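Side-chain contacts in 2-C-methyl-D-erythritol 4-phosphate cytidylyltransferase (PDB 4KT7), which probably transfers the cytidylyl group of CTP to 2-C-methyl-D-erythritol 4-phosphate, releasing diphosphate, in the second step of the DXP route to isoprenoids: residues Ile32-Arg37 with Ile216-Gln221; Gly36-Glu41 with Glu65-Asp70; Arg113-Glu118 with Ile225-Tyr230. All coordinates share one frame; numbering follows the deposited sequence.

Contact 1: Ile32-Arg37 with Ile216-Gln221; sequences IEVGGR and IKITTQ
Ile32 and Ile218 meet through their CG2 methyls, 4.1 Å apart, the closest approach between Ile32-Arg37 and the loop that leads into helix 221-231. The two side chains run past one another in opposite senses, so the methyl branches touch while the CG1 arms diverge. In Ile32, CG2 lies opposite the backbone N and CG1 is turned back beside that N (chi1 -57°). Ile218 holds the same first torsion, and from it the same CG2 serves two neighbours: Val34 CG2 lies 4.4 Å from Ile218 CG2. Three beta-branched residues suit this buried place, since each offers a methyl close to its backbone. The surroundings are oily as well: Ile218 also rests on Pro114, Ile224 and Ala227, and both Ile32 and Val34 lean on Val39.

The other side is loose. Glu33, between the two inward residues, points away from the loop, its carboxylate on the exposed side. Beyond Val34 the chain reverses in a type I' turn, closed by Arg37 N to Val34 O and by Val34 N to Arg37 O, both at 3.0 Å. Glycine fits both corners, Gly35 and Gly36, where phi is positive (94° at Gly36) and there is no side chain to meet the preceding carbonyl oxygen. The exposed turn is moored by Gly35 N, which is bonded to Asn228 OD1 on helix 221-231. In the loop, Thr220 is the N-cap of that helix, with OG1 bonded to Asp223 N.

Between the segments themselves the attraction is thus wholly apolar and carries little directional preference; the precise placing of the beta hairpin against the loop is probably set by the polar bonds at its margins and the fit of the surrounding apolar side chains.

Contact 2: Gly36-Glu41 with Glu65-Asp70; sequences GRKVLE and EDIIKD
Lys69 N donates to Glu65 O at 2.8 Å, the shortest backbone hydrogen bond within the two segments, fixing the first turn of the helix that presents Ile67 and Ile68 to Lys38 and Leu40. The same turn is anchored at Glu65, whose two carboxylate oxygens are taken up by Tyr81 OH and Tyr83 OH of strand 79-83.

Across the contact the interaction is apolar. Leu40 CD2 touches Ile68 CD1 at 3.7 Å, the two side chains crossing at about a right angle. Leu40 extends with CG opposite its backbone N (chi1 -179°), which carries its branched end toward helix 65-73. Ile68 starts out facing away, yet its CG1 arm bends round (chi2 -68°) and brings CD1 back to the leucine. Both are buried, and branched aliphatic side chains with a terminal methyl suit this place, since each also touches the sheet: Leu40 on Leu58, Ile68 on Ile60.

Nearer the surface, Lys38 reaches across the line of the helix and meets Ile67 with its outer methylenes, CE 4.3 Å from Ile67 CG2. Lysine gives the isoleucine an apolar partner at a partly exposed margin, where a charged end can be tolerated. Lys38 is also the N-cap residue of helix 39-48.

Two helices packed beside one another on one face of the parallel part of a mixed sheet, with strand 55-60 between them in sequence, are characteristic of the Rossmann-like alpha/beta core of GT-A nucleotidyltransferases.

Contact 3: Arg113-Glu118 with Ile225-Tyr230; sequences RPFASE and IFANAY
Phe115 and Tyr230 form an aromatic edge-to-face pair, the tyrosine giving its edge to one face of the phenylalanine. The ring centroids are 5.0 Å apart and the planes are inclined at 58°, well short of a perpendicular T. Tyr230 CE2 sits over the middle of the Phe115 ring, 3.8 Å from Phe115 CG, while the neighbouring Tyr230 CD2 approaches Phe115 CE2 at 3.9 Å. With CG opposite its backbone N (chi1 160°), Tyr230 swings its ring off the helix and across the loop. Phe115 is sandwiched: Pro114 CG stands 3.7 Å above the plane of the opposite face, so the flat ring is held from both sides.

Aliphatic contact closes the rim. Ala227 CB lies in the plane of the Phe115 ring at its edge, 3.8 Å from Phe115 CE2. Alanine suits the place, one turn before Tyr230, because its single methyl lets the ring come close to the helix. Val34 touches both Phe115 and Ala227.

A turn and polar bonds shape the flanks. Arg113 to Ala116 makes a type I turn that sets Phe115 toward the helix, and Arg113 O is bonded to His109 NE2. Ser117 then caps helix 118-127, its OG bonded to Leu120 N, and Arg113 NE forms a salt bridge with Asp110 OD2.

The helix has a second duty: Ile225 and Ala229 pack on Ala229 and Ile225 of the second subunit, and Phe226 on Asp223 of that subunit. This edge-to-face pair therefore joins the C-terminal helix, part of the dimer interface, to the loop that leaves strand 105-110 in the GT-A-like fold of this IspD family member.

Contacts 1 and 3 are close neighbours, their centres 8 Å apart, and share helix 221-231 as a support: Ile218 CD1 packs on Ala227 CB at 3.8 Å. Contact 2 lies 12 Å from contact 1 by centres and continues the same hairpin, with Ile32 O and Val39 N, 3.2 Å apart, probably bonded. Contacts 2 and 3, about 17 Å apart by centres, still meet where Val39 CG1 comes within 3.7 Å of Pro114 CG. Ile32 of contact 1 and Leu40 of contact 2 touch Ser19 and Leu21 of the glycine-rich loop, which in relatives helps bind CTP; contact 3 is tied to the second subunit through helix 221-231.

Contact 1: Ile32-Arg37 with Ile216-Gln221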
ATOM      1  N   ILE A  32      20.401  10.661  -0.659  1.00 64.80           N
ATOM      2  CA  ILE A  32      19.573   9.509  -0.340  1.00 66.58           C
ATOM      3  C   ILE A  32      20.485   8.320  -0.022  1.00 64.18           C
ATOM      4  O   ILE A  32      21.029   7.670  -0.923  1.00 59.03           O
ATOM      5  CB  ILE A  32      18.616   9.168  -1.521  1.00 70.30           C
ATOM      6  CG1 ILE A  32      17.738  10.377  -1.858  1.00 72.92           C
ATOM      7  CG2 ILE A  32      17.735   7.984  -1.196  1.00 66.01           C
ATOM      8  CD1 ILE A  32      16.837  10.169  -3.062  1.00 70.63           C
ATOM      9  N   GLU A  33      20.661   8.053   1.267  1.00 68.19           N
ATOM     10  CA  GLU A  33      21.504   6.956   1.721  1.00 61.31           C
ATOM     11  C   GLU A  33      20.780   6.025   2.677  1.00 65.24           C
ATOM     12  O   GLU A  33      19.938   6.442   3.475  1.00 71.94           O
ATOM     13  CB  GLU A  33      22.775   7.483   2.386  1.00 62.73           C
ATOM     14  CG  GLU A  33      23.792   8.015   1.407  1.00 74.39           C
ATOM     15  CD  GLU A  33      24.909   8.775   2.085  1.00 74.19           C
ATOM     16  OE1 GLU A  33      24.761   9.124   3.278  1.00 73.23           O
ATOM     17  OE2 GLU A  33      25.935   9.028   1.417  1.00 74.59           O
ATOM     18  N   VAL A  34      21.147   4.758   2.599  1.00 64.12           N
ATOM     19  CA  VAL A  34      20.516   3.713   3.378  1.00 60.86           C
ATOM     20  C   VAL A  34      21.617   2.718   3.760  1.00 61.87           C
ATOM     21  O   VAL A  34      22.405   2.304   2.908  1.00 59.26           O
ATOM     22  CB  VAL A  34      19.376   3.056   2.545  1.00 62.76           C
ATOM     23  CG1 VAL A  34      19.145   1.629   2.952  1.00 59.74           C
ATOM     24  CG2 VAL A  34      18.087   3.857   2.673  1.00 61.15           C
ATOM     25  N   GLY A  35      21.709   2.373   5.040  1.00 62.58           N
ATOM     26  CA  GLY A  35      22.743   1.457   5.492  1.00 75.89           C
ATOM     27  C   GLY A  35      24.181   1.902   5.247  1.00 72.86           C
ATOM     28  O   GLY A  35      25.116   1.108   5.374  1.00 77.73           O
ATOM     29  N   GLY A  36      24.371   3.172   4.908  1.00 66.25           N
ATOM     30  CA  GLY A  36      25.705   3.689   4.663  1.00 63.55           C
ATOM     31  C   GLY A  36      26.095   3.651   3.196  1.00 63.17           C
ATOM     32  O   GLY A  36      27.259   3.871   2.846  1.00 65.20           O
ATOM     33  N   ARG A  37      25.125   3.389   2.329  0.53 59.58           N
ATOM     34  CA  ARG A  37      25.395   3.323   0.901  0.53 62.46           C
ATOM     35  C   ARG A  37      24.299   4.056   0.128  0.53 56.65           C
ATOM     36  O   ARG A  37      23.120   3.963   0.474  0.53 56.77           O
ATOM     37  CB  ARG A  37      25.495   1.859   0.457  0.53 61.57           C
ATOM     38  CG  ARG A  37      26.170   1.635  -0.889  0.53 61.43           C
ATOM     39  CD  ARG A  37      26.842   0.267  -0.921  0.53 62.15           C
ATOM     40  NE  ARG A  37      26.082  -0.725  -0.160  0.53 62.02           N
ATOM     41  CZ  ARG A  37      25.675  -1.894  -0.646  0.53 60.81           C
ATOM     42  NH1 ARG A  37      25.958  -2.228  -1.897  0.53 59.27           N
ATOM     43  NH2 ARG A  37      24.985  -2.729   0.117  0.53 57.80           N
ATOM     44  N   ILE A 216      10.420  -1.877  -1.647  1.00 26.87           N
ATOM     45  CA  ILE A 216       9.791  -0.566  -1.521  1.00 26.64           C
ATOM     46  C   ILE A 216      10.568   0.538  -2.243  1.00 22.45           C
ATOM     47  O   ILE A 216      11.775   0.409  -2.478  1.00 31.69           O
ATOM     48  CB  ILE A 216       9.661  -0.193  -0.050  1.00 27.95           C
ATOM     49  CG1 ILE A 216      11.055  -0.165   0.582  1.00 26.36           C
ATOM     50  CG2 ILE A 216       8.793  -1.220   0.665  1.00 31.10           C
ATOM     51  CD1 ILE A 216      11.107   0.469   1.968  1.00 35.49           C
ATOM     52  N   LYS A 217       9.860   1.621  -2.581  1.00 26.56           N
ATOM     53  CA  LYS A 217      10.444   2.826  -3.170  1.00 28.61           C
ATOM     54  C   LYS A 217      10.994   3.731  -2.056  1.00 39.78           C
ATOM     55  O   LYS A 217      10.331   3.926  -1.027  1.00 42.46           O
ATOM     56  CB  LYS A 217       9.350   3.576  -3.927  1.00 34.48           C
ATOM     57  CG  LYS A 217       9.782   4.269  -5.198  1.00 37.90           C
ATOM     58  CD  LYS A 217       8.646   5.127  -5.742  1.00 45.02           C
ATOM     59  CE  LYS A 217       8.896   5.577  -7.183  1.00 49.12           C
ATOM     60  NZ  LYS A 217      10.055   6.508  -7.333  1.00 46.76           N
ATOM     61  N   ILE A 218      12.196   4.280  -2.248  1.00 36.21           N
ATOM     62  CA  ILE A 218      12.793   5.163  -1.242  1.00 41.70           C
ATOM     63  C   ILE A 218      12.805   6.611  -1.716  1.00 46.24           C
ATOM     64  O   ILE A 218      13.656   6.991  -2.522  1.00 44.89           O
ATOM     65  CB  ILE A 218      14.249   4.760  -0.908  1.00 40.14           C
ATOM     66  CG1 ILE A 218      14.350   3.261  -0.608  1.00 30.56           C
ATOM     67  CG2 ILE A 218      14.787   5.595   0.251  1.00 44.75           C
ATOM     68  CD1 ILE A 218      13.458   2.796   0.500  1.00 36.22           C
ATOM     69  N   THR A 219      11.867   7.420  -1.226  1.00 47.05           N
ATOM     70  CA  THR A 219      11.813   8.834  -1.607  1.00 50.64           C
ATOM     71  C   THR A 219      11.729   9.792  -0.409  1.00 52.43           C
ATOM     72  O   THR A 219      12.429  10.807  -0.364  1.00 57.47           O
ATOM     73  CB  THR A 219      10.657   9.122  -2.596  1.00 56.61           C
ATOM     74  OG1 THR A 219       9.422   8.659  -2.042  1.00 52.50           O
ATOM     75  CG2 THR A 219      10.905   8.426  -3.945  1.00 56.59           C
ATOM     76  N   THR A 220      10.886   9.463   0.566  1.00 47.07           N
ATOM     77  CA  THR A 220      10.649  10.356   1.704  1.00 45.88           C
ATOM     78  C   THR A 220      11.534  10.002   2.891  1.00 42.10           C
ATOM     79  O   THR A 220      12.114   8.918   2.938  1.00 40.57           O
ATOM     80  CB  THR A 220       9.176  10.309   2.167  1.00 42.37           C
ATOM     81  OG1 THR A 220       8.952   9.095   2.898  1.00 38.76           O
ATOM     82  CG2 THR A 220       8.230  10.364   0.961  1.00 45.18           C
ATOM     83  N   GLN A 221      11.621  10.919   3.851  1.00 62.31           N
ATOM     84  CA  GLN A 221      12.374  10.678   5.075  1.00 61.43           C
ATOM     85  C   GLN A 221      11.812   9.464   5.818  1.00 59.89           C
ATOM     86  O   GLN A 221      12.558   8.702   6.439  1.00 54.78           O
ATOM     87  CB  GLN A 221      12.361  11.921   5.965  1.00 60.32           C
ATOM     88  CG  GLN A 221      13.316  11.842   7.148  1.00 79.66           C
ATOM     89  CD  GLN A 221      14.699  11.346   6.749  1.00 79.86           C
ATOM     90  OE1 GLN A 221      15.302  11.852   5.802  1.00 78.38           O
ATOM     91  NE2 GLN A 221      15.200  10.340   7.466  1.00 77.85           N
TER

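Contact 2: Gly36-Glu41 with Glu65-Asp70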
ATOM      1  N   GLY A  36      24.371   3.172   4.908  1.00 66.25           N
ATOM      2  CA  GLY A  36      25.705   3.689   4.663  1.00 63.55           C
ATOM      3  C   GLY A  36      26.095   3.651   3.196  1.00 63.17           C
ATOM      4  O   GLY A  36      27.259   3.871   2.846  1.00 65.20           O
ATOM      5  N   ARG A  37      25.125   3.389   2.329  0.53 59.58           N
ATOM      6  CA  ARG A  37      25.395   3.323   0.901  0.53 62.46           C
ATOM      7  C   ARG A  37      24.299   4.056   0.128  0.53 56.65           C
ATOM      8  O   ARG A  37      23.120   3.963   0.474  0.53 56.77           O
ATOM      9  CB  ARG A  37      25.495   1.859   0.457  0.53 61.57           C
ATOM     10  CG  ARG A  37      26.170   1.635  -0.889  0.53 61.43           C
ATOM     11  CD  ARG A  37      26.842   0.267  -0.921  0.53 62.15           C
ATOM     12  NE  ARG A  37      26.082  -0.725  -0.160  0.53 62.02           N
ATOM     13  CZ  ARG A  37      25.675  -1.894  -0.646  0.53 60.81           C
ATOM     14  NH1 ARG A  37      25.958  -2.228  -1.897  0.53 59.27           N
ATOM     15  NH2 ARG A  37      24.985  -2.729   0.117  0.53 57.80           N
ATOM     16  N   LYS A  38      24.697   4.802  -0.900  1.00 59.58           N
ATOM     17  CA  LYS A  38      23.751   5.526  -1.743  1.00 55.40           C
ATOM     18  C   LYS A  38      22.755   4.517  -2.314  1.00 53.88           C
ATOM     19  O   LYS A  38      23.153   3.437  -2.746  1.00 52.84           O
ATOM     20  CB  LYS A  38      24.487   6.254  -2.870  1.00 55.07           C
ATOM     21  CG  LYS A  38      25.432   7.347  -2.392  1.00 57.05           C
ATOM     22  CD  LYS A  38      26.174   7.977  -3.563  1.00 69.73           C
ATOM     23  CE  LYS A  38      27.686   7.953  -3.357  1.00 70.06           C
ATOM     24  NZ  LYS A  38      28.122   8.757  -2.187  1.00 74.19           N
ATOM     25  N   VAL A  39      21.468   4.850  -2.284  1.00 35.24           N
ATOM     26  CA  VAL A  39      20.434   3.913  -2.730  1.00 28.93           C
ATOM     27  C   VAL A  39      20.668   3.396  -4.147  1.00 35.08           C
ATOM     28  O   VAL A  39      20.465   2.211  -4.427  1.00 27.85           O
ATOM     29  CB  VAL A  39      19.028   4.514  -2.578  1.00 28.70           C
ATOM     30  CG1 VAL A  39      17.988   3.652  -3.276  1.00 32.16           C
ATOM     31  CG2 VAL A  39      18.698   4.678  -1.086  1.00 32.75           C
ATOM     32  N   LEU A  40      21.130   4.269  -5.032  1.00 33.94           N
ATOM     33  CA  LEU A  40      21.321   3.887  -6.424  1.00 32.84           C
ATOM     34  C   LEU A  40      22.433   2.851  -6.534  1.00 34.54           C
ATOM     35  O   LEU A  40      22.385   1.983  -7.401  1.00 34.70           O
ATOM     36  CB  LEU A  40      21.641   5.111  -7.290  1.00 34.02           C
ATOM     37  CG  LEU A  40      21.833   4.819  -8.779  1.00 31.12           C
ATOM     38  CD1 LEU A  40      20.597   4.145  -9.365  1.00 23.63           C
ATOM     39  CD2 LEU A  40      22.158   6.097  -9.542  1.00 37.73           C
ATOM     40  N   GLU A  41      23.426   2.938  -5.650  1.00 34.09           N
ATOM     41  CA  GLU A  41      24.543   1.997  -5.672  1.00 34.90           C
ATOM     42  C   GLU A  41      24.099   0.591  -5.299  1.00 30.70           C
ATOM     43  O   GLU A  41      24.560  -0.386  -5.884  1.00 31.25           O
ATOM     44  CB  GLU A  41      25.653   2.439  -4.718  1.00 41.94           C
ATOM     45  CG  GLU A  41      26.539   3.545  -5.237  1.00 50.43           C
ATOM     46  CD  GLU A  41      27.700   3.815  -4.298  1.00 56.40           C
ATOM     47  OE1 GLU A  41      27.486   4.467  -3.252  1.00 63.49           O
ATOM     48  OE2 GLU A  41      28.822   3.351  -4.591  1.00 56.66           O
ATOM     49  N   GLU A  65      25.692  14.296 -12.418  1.00 37.41           N
ATOM     50  CA  GLU A  65      26.615  13.631 -13.344  1.00 36.76           C
ATOM     51  C   GLU A  65      27.984  13.263 -12.742  1.00 38.13           C
ATOM     52  O   GLU A  65      28.456  12.143 -12.913  1.00 36.27           O
ATOM     53  CB  GLU A  65      26.794  14.441 -14.636  1.00 38.92           C
ATOM     54  CG  GLU A  65      27.705  13.749 -15.651  1.00 41.96           C
ATOM     55  CD  GLU A  65      27.715  14.421 -17.016  1.00 45.58           C
ATOM     56  OE1 GLU A  65      27.216  15.568 -17.125  1.00 41.96           O
ATOM     57  OE2 GLU A  65      28.229  13.803 -17.980  1.00 48.19           O
ATOM     58  N   ASP A  66      28.606  14.192 -12.025  1.00 38.74           N
ATOM     59  CA  ASP A  66      29.915  13.933 -11.426  1.00 47.34           C
ATOM     60  C   ASP A  66      29.908  12.772 -10.435  1.00 44.20           C
ATOM     61  O   ASP A  66      30.786  11.914 -10.466  1.00 45.33           O
ATOM     62  CB  ASP A  66      30.453  15.200 -10.763  1.00 54.90           C
ATOM     63  CG  ASP A  66      30.877  16.241 -11.776  1.00 62.35           C
ATOM     64  OD1 ASP A  66      31.384  15.837 -12.849  1.00 64.34           O
ATOM     65  OD2 ASP A  66      30.696  17.450 -11.509  1.00 64.49           O
ATOM     66  N   ILE A  67      28.913  12.748  -9.558  1.00 42.97           N
ATOM     67  CA  ILE A  67      28.759  11.643  -8.620  1.00 45.72           C
ATOM     68  C   ILE A  67      28.357  10.358  -9.349  1.00 44.09           C
ATOM     69  O   ILE A  67      28.734   9.255  -8.934  1.00 39.03           O
ATOM     70  CB  ILE A  67      27.733  11.982  -7.520  1.00 44.68           C
ATOM     71  CG1 ILE A  67      28.129  13.287  -6.828  1.00 46.17           C
ATOM     72  CG2 ILE A  67      27.627  10.855  -6.512  1.00 41.87           C
ATOM     73  CD1 ILE A  67      29.496  13.251  -6.171  1.00 49.97           C
ATOM     74  N   ILE A  68      27.600  10.495 -10.437  1.00 34.83           N
ATOM     75  CA  ILE A  68      27.272   9.332 -11.262  1.00 33.16           C
ATOM     76  C   ILE A  68      28.525   8.701 -11.863  1.00 36.46           C
ATOM     77  O   ILE A  68      28.665   7.473 -11.860  1.00 35.02           O
ATOM     78  CB  ILE A  68      26.267   9.664 -12.379  1.00 31.35           C
ATOM     79  CG1 ILE A  68      24.877   9.902 -11.778  1.00 32.74           C
ATOM     80  CG2 ILE A  68      26.158   8.508 -13.366  1.00 30.05           C
ATOM     81  CD1 ILE A  68      24.240   8.643 -11.188  1.00 31.17           C
ATOM     82  N   LYS A  69      29.441   9.536 -12.357  1.00 36.20           N
ATOM     83  CA  LYS A  69      30.706   9.053 -12.896  1.00 45.49           C
ATOM     84  C   LYS A  69      31.519   8.296 -11.842  1.00 44.18           C
ATOM     85  O   LYS A  69      32.129   7.256 -12.128  1.00 42.04           O
ATOM     86  CB  LYS A  69      31.536  10.228 -13.422  1.00 48.83           C
ATOM     87  CG  LYS A  69      30.948  10.936 -14.630  1.00 51.54           C
ATOM     88  CD  LYS A  69      31.862  12.085 -15.067  1.00 59.86           C
ATOM     89  CE  LYS A  69      31.373  12.741 -16.355  1.00 65.84           C
ATOM     90  NZ  LYS A  69      32.209  13.915 -16.765  1.00 71.24           N
ATOM     91  N   ASP A  70      31.541   8.830 -10.624  1.00 41.52           N
ATOM     92  CA  ASP A  70      32.320   8.232  -9.542  1.00 48.33           C
ATOM     93  C   ASP A  70      31.743   6.869  -9.182  1.00 42.18           C
ATOM     94  O   ASP A  70      32.468   5.911  -8.920  1.00 42.40           O
ATOM     95  CB  ASP A  70      32.311   9.134  -8.307  1.00 51.19           C
ATOM     96  CG  ASP A  70      33.078  10.429  -8.515  1.00 54.54           C
ATOM     97  OD1 ASP A  70      33.876  10.512  -9.475  1.00 55.76           O
ATOM     98  OD2 ASP A  70      32.888  11.359  -7.701  1.00 54.12           O
TER

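Contact 3: Arg113-Glu118 with Ile225-Tyr230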
ATOM      1  N   ARG A 113      14.517   1.759  -5.928  1.00 28.68           N
ATOM      2  CA  ARG A 113      14.020   0.494  -5.377  1.00 19.19           C
ATOM      3  C   ARG A 113      15.202  -0.453  -5.209  1.00 18.84           C
ATOM      4  O   ARG A 113      15.421  -1.347  -6.027  1.00 26.83           O
ATOM      5  CB  ARG A 113      12.936  -0.140  -6.267  1.00 17.04           C
ATOM      6  CG  ARG A 113      11.594   0.619  -6.318  1.00 22.11           C
ATOM      7  CD  ARG A 113      10.538  -0.143  -7.102  1.00 20.42           C
ATOM      8  NE  ARG A 113       9.270   0.593  -7.223  1.00 22.10           N
ATOM      9  CZ  ARG A 113       8.234   0.448  -6.398  1.00 23.45           C
ATOM     10  NH1 ARG A 113       8.305  -0.410  -5.388  1.00 20.78           N
ATOM     11  NH2 ARG A 113       7.127   1.163  -6.582  1.00 22.13           N
ATOM     12  N   PRO A 114      15.991  -0.246  -4.149  1.00 25.67           N
ATOM     13  CA  PRO A 114      17.283  -0.925  -3.989  1.00 22.77           C
ATOM     14  C   PRO A 114      17.179  -2.388  -3.572  1.00 25.51           C
ATOM     15  O   PRO A 114      18.180  -3.110  -3.643  1.00 29.38           O
ATOM     16  CB  PRO A 114      17.949  -0.121  -2.861  1.00 23.01           C
ATOM     17  CG  PRO A 114      16.782   0.359  -2.041  1.00 22.95           C
ATOM     18  CD  PRO A 114      15.720   0.699  -3.051  1.00 21.38           C
ATOM     19  N   PHE A 115      16.001  -2.824  -3.131  1.00 26.34           N
ATOM     20  CA  PHE A 115      15.906  -4.135  -2.499  1.00 23.40           C
ATOM     21  C   PHE A 115      15.364  -5.257  -3.393  1.00 27.59           C
ATOM     22  O   PHE A 115      15.311  -6.409  -2.957  1.00 27.57           O
ATOM     23  CB  PHE A 115      15.110  -4.048  -1.190  1.00 27.41           C
ATOM     24  CG  PHE A 115      15.664  -3.046  -0.207  1.00 32.20           C
ATOM     25  CD1 PHE A 115      17.024  -2.985   0.054  1.00 34.58           C
ATOM     26  CD2 PHE A 115      14.822  -2.149   0.436  1.00 35.21           C
ATOM     27  CE1 PHE A 115      17.536  -2.059   0.963  1.00 40.36           C
ATOM     28  CE2 PHE A 115      15.329  -1.213   1.336  1.00 35.68           C
ATOM     29  CZ  PHE A 115      16.686  -1.176   1.600  1.00 35.72           C
ATOM     30  N   ALA A 116      14.979  -4.946  -4.629  1.00 27.10           N
ATOM     31  CA  ALA A 116      14.555  -6.002  -5.564  1.00 25.39           C
ATOM     32  C   ALA A 116      15.675  -7.036  -5.681  1.00 27.23           C
ATOM     33  O   ALA A 116      16.822  -6.685  -5.929  1.00 28.23           O
ATOM     34  CB  ALA A 116      14.193  -5.415  -6.943  1.00 16.71           C
ATOM     35  N   SER A 117      15.360  -8.306  -5.441  1.00 22.75           N
ATOM     36  CA  SER A 117      16.395  -9.332  -5.441  1.00 23.88           C
ATOM     37  C   SER A 117      16.770  -9.620  -6.873  1.00 23.63           C
ATOM     38  O   SER A 117      16.025  -9.290  -7.795  1.00 24.85           O
ATOM     39  CB  SER A 117      15.875 -10.626  -4.811  1.00 21.53           C
ATOM     40  OG  SER A 117      14.811 -11.142  -5.613  1.00 24.92           O
ATOM     41  N   GLU A 118      17.928 -10.233  -7.055  1.00 19.04           N
ATOM     42  CA  GLU A 118      18.353 -10.699  -8.370  1.00 20.37           C
ATOM     43  C   GLU A 118      17.338 -11.688  -8.966  1.00 23.79           C
ATOM     44  O   GLU A 118      17.056 -11.661 -10.166  1.00 24.92           O
ATOM     45  CB  GLU A 118      19.726 -11.345  -8.226  1.00 28.35           C
ATOM     46  CG  GLU A 118      20.401 -11.741  -9.512  1.00 42.20           C
ATOM     47  CD  GLU A 118      21.731 -12.419  -9.247  1.00 52.93           C
ATOM     48  OE1 GLU A 118      22.439 -11.972  -8.310  1.00 54.97           O
ATOM     49  OE2 GLU A 118      22.060 -13.398  -9.959  1.00 52.76           O
ATOM     50  N   ILE A 225      13.814   5.886   7.099  1.00 64.70           N
ATOM     51  CA  ILE A 225      13.606   5.311   8.424  1.00 65.00           C
ATOM     52  C   ILE A 225      13.130   3.859   8.290  1.00 62.72           C
ATOM     53  O   ILE A 225      13.643   2.968   8.962  1.00 63.88           O
ATOM     54  CB  ILE A 225      12.576   6.136   9.249  1.00 63.26           C
ATOM     55  CG1 ILE A 225      13.028   7.594   9.399  1.00 66.92           C
ATOM     56  CG2 ILE A 225      12.339   5.516  10.621  1.00 62.62           C
ATOM     57  CD1 ILE A 225      14.452   7.765   9.897  1.00 65.99           C
ATOM     58  N   PHE A 226      12.172   3.621   7.399  1.00 56.92           N
ATOM     59  CA  PHE A 226      11.617   2.286   7.222  1.00 53.36           C
ATOM     60  C   PHE A 226      12.647   1.335   6.605  1.00 52.32           C
ATOM     61  O   PHE A 226      12.754   0.172   7.007  1.00 48.65           O
ATOM     62  CB  PHE A 226      10.348   2.349   6.357  1.00 59.64           C
ATOM     63  CG  PHE A 226       9.391   1.214   6.597  1.00 68.54           C
ATOM     64  CD1 PHE A 226       8.475   1.273   7.640  1.00 78.48           C
ATOM     65  CD2 PHE A 226       9.404   0.089   5.783  1.00 70.36           C
ATOM     66  CE1 PHE A 226       7.593   0.227   7.874  1.00 83.04           C
ATOM     67  CE2 PHE A 226       8.521  -0.961   6.011  1.00 74.68           C
ATOM     68  CZ  PHE A 226       7.615  -0.890   7.056  1.00 79.99           C
ATOM     69  N   ALA A 227      13.406   1.827   5.628  1.00 49.54           N
ATOM     70  CA  ALA A 227      14.405   0.994   4.961  1.00 47.77           C
ATOM     71  C   ALA A 227      15.480   0.567   5.947  1.00 47.69           C
ATOM     72  O   ALA A 227      15.863  -0.593   5.975  1.00 47.99           O
ATOM     73  CB  ALA A 227      15.022   1.719   3.782  1.00 44.68           C
ATOM     74  N   ASN A 228      15.959   1.501   6.761  1.00 49.62           N
ATOM     75  CA  ASN A 228      16.950   1.169   7.784  1.00 52.37           C
ATOM     76  C   ASN A 228      16.472   0.130   8.812  1.00 64.17           C
ATOM     77  O   ASN A 228      17.250  -0.731   9.232  1.00 55.86           O
ATOM     78  CB  ASN A 228      17.458   2.434   8.485  1.00 54.79           C
ATOM     79  CG  ASN A 228      18.461   3.204   7.646  1.00 83.06           C
ATOM     80  OD1 ASN A 228      19.222   2.620   6.866  1.00 53.99           O
ATOM     81  ND2 ASN A 228      18.474   4.521   7.806  1.00 55.95           N
ATOM     82  N   ALA A 229      15.201   0.206   9.210  1.00 62.35           N
ATOM     83  CA  ALA A 229      14.640  -0.761  10.161  1.00 62.47           C
ATOM     84  C   ALA A 229      14.520  -2.153   9.535  1.00 62.68           C
ATOM     85  O   ALA A 229      14.683  -3.158  10.223  1.00 57.45           O
ATOM     86  CB  ALA A 229      13.290  -0.286  10.703  1.00 57.30           C
ATOM     87  N   TYR A 230      14.243  -2.201   8.231  1.00 51.90           N
ATOM     88  CA  TYR A 230      14.241  -3.457   7.481  1.00 58.19           C
ATOM     89  C   TYR A 230      15.638  -4.081   7.442  1.00 59.71           C
ATOM     90  O   TYR A 230      15.793  -5.283   7.643  1.00 62.01           O
ATOM     91  CB  TYR A 230      13.717  -3.232   6.056  1.00 51.26           C
ATOM     92  CG  TYR A 230      14.099  -4.305   5.053  1.00 47.23           C
ATOM     93  CD1 TYR A 230      13.542  -5.577   5.115  1.00 58.75           C
ATOM     94  CD2 TYR A 230      14.990  -4.033   4.021  1.00 45.98           C
ATOM     95  CE1 TYR A 230      13.873  -6.556   4.183  1.00 48.16           C
ATOM     96  CE2 TYR A 230      15.325  -5.004   3.086  1.00 51.91           C
ATOM     97  CZ  TYR A 230      14.766  -6.266   3.173  1.00 51.20           C
ATOM     98  OH  TYR A 230      15.094  -7.242   2.255  1.00 47.37           O
TER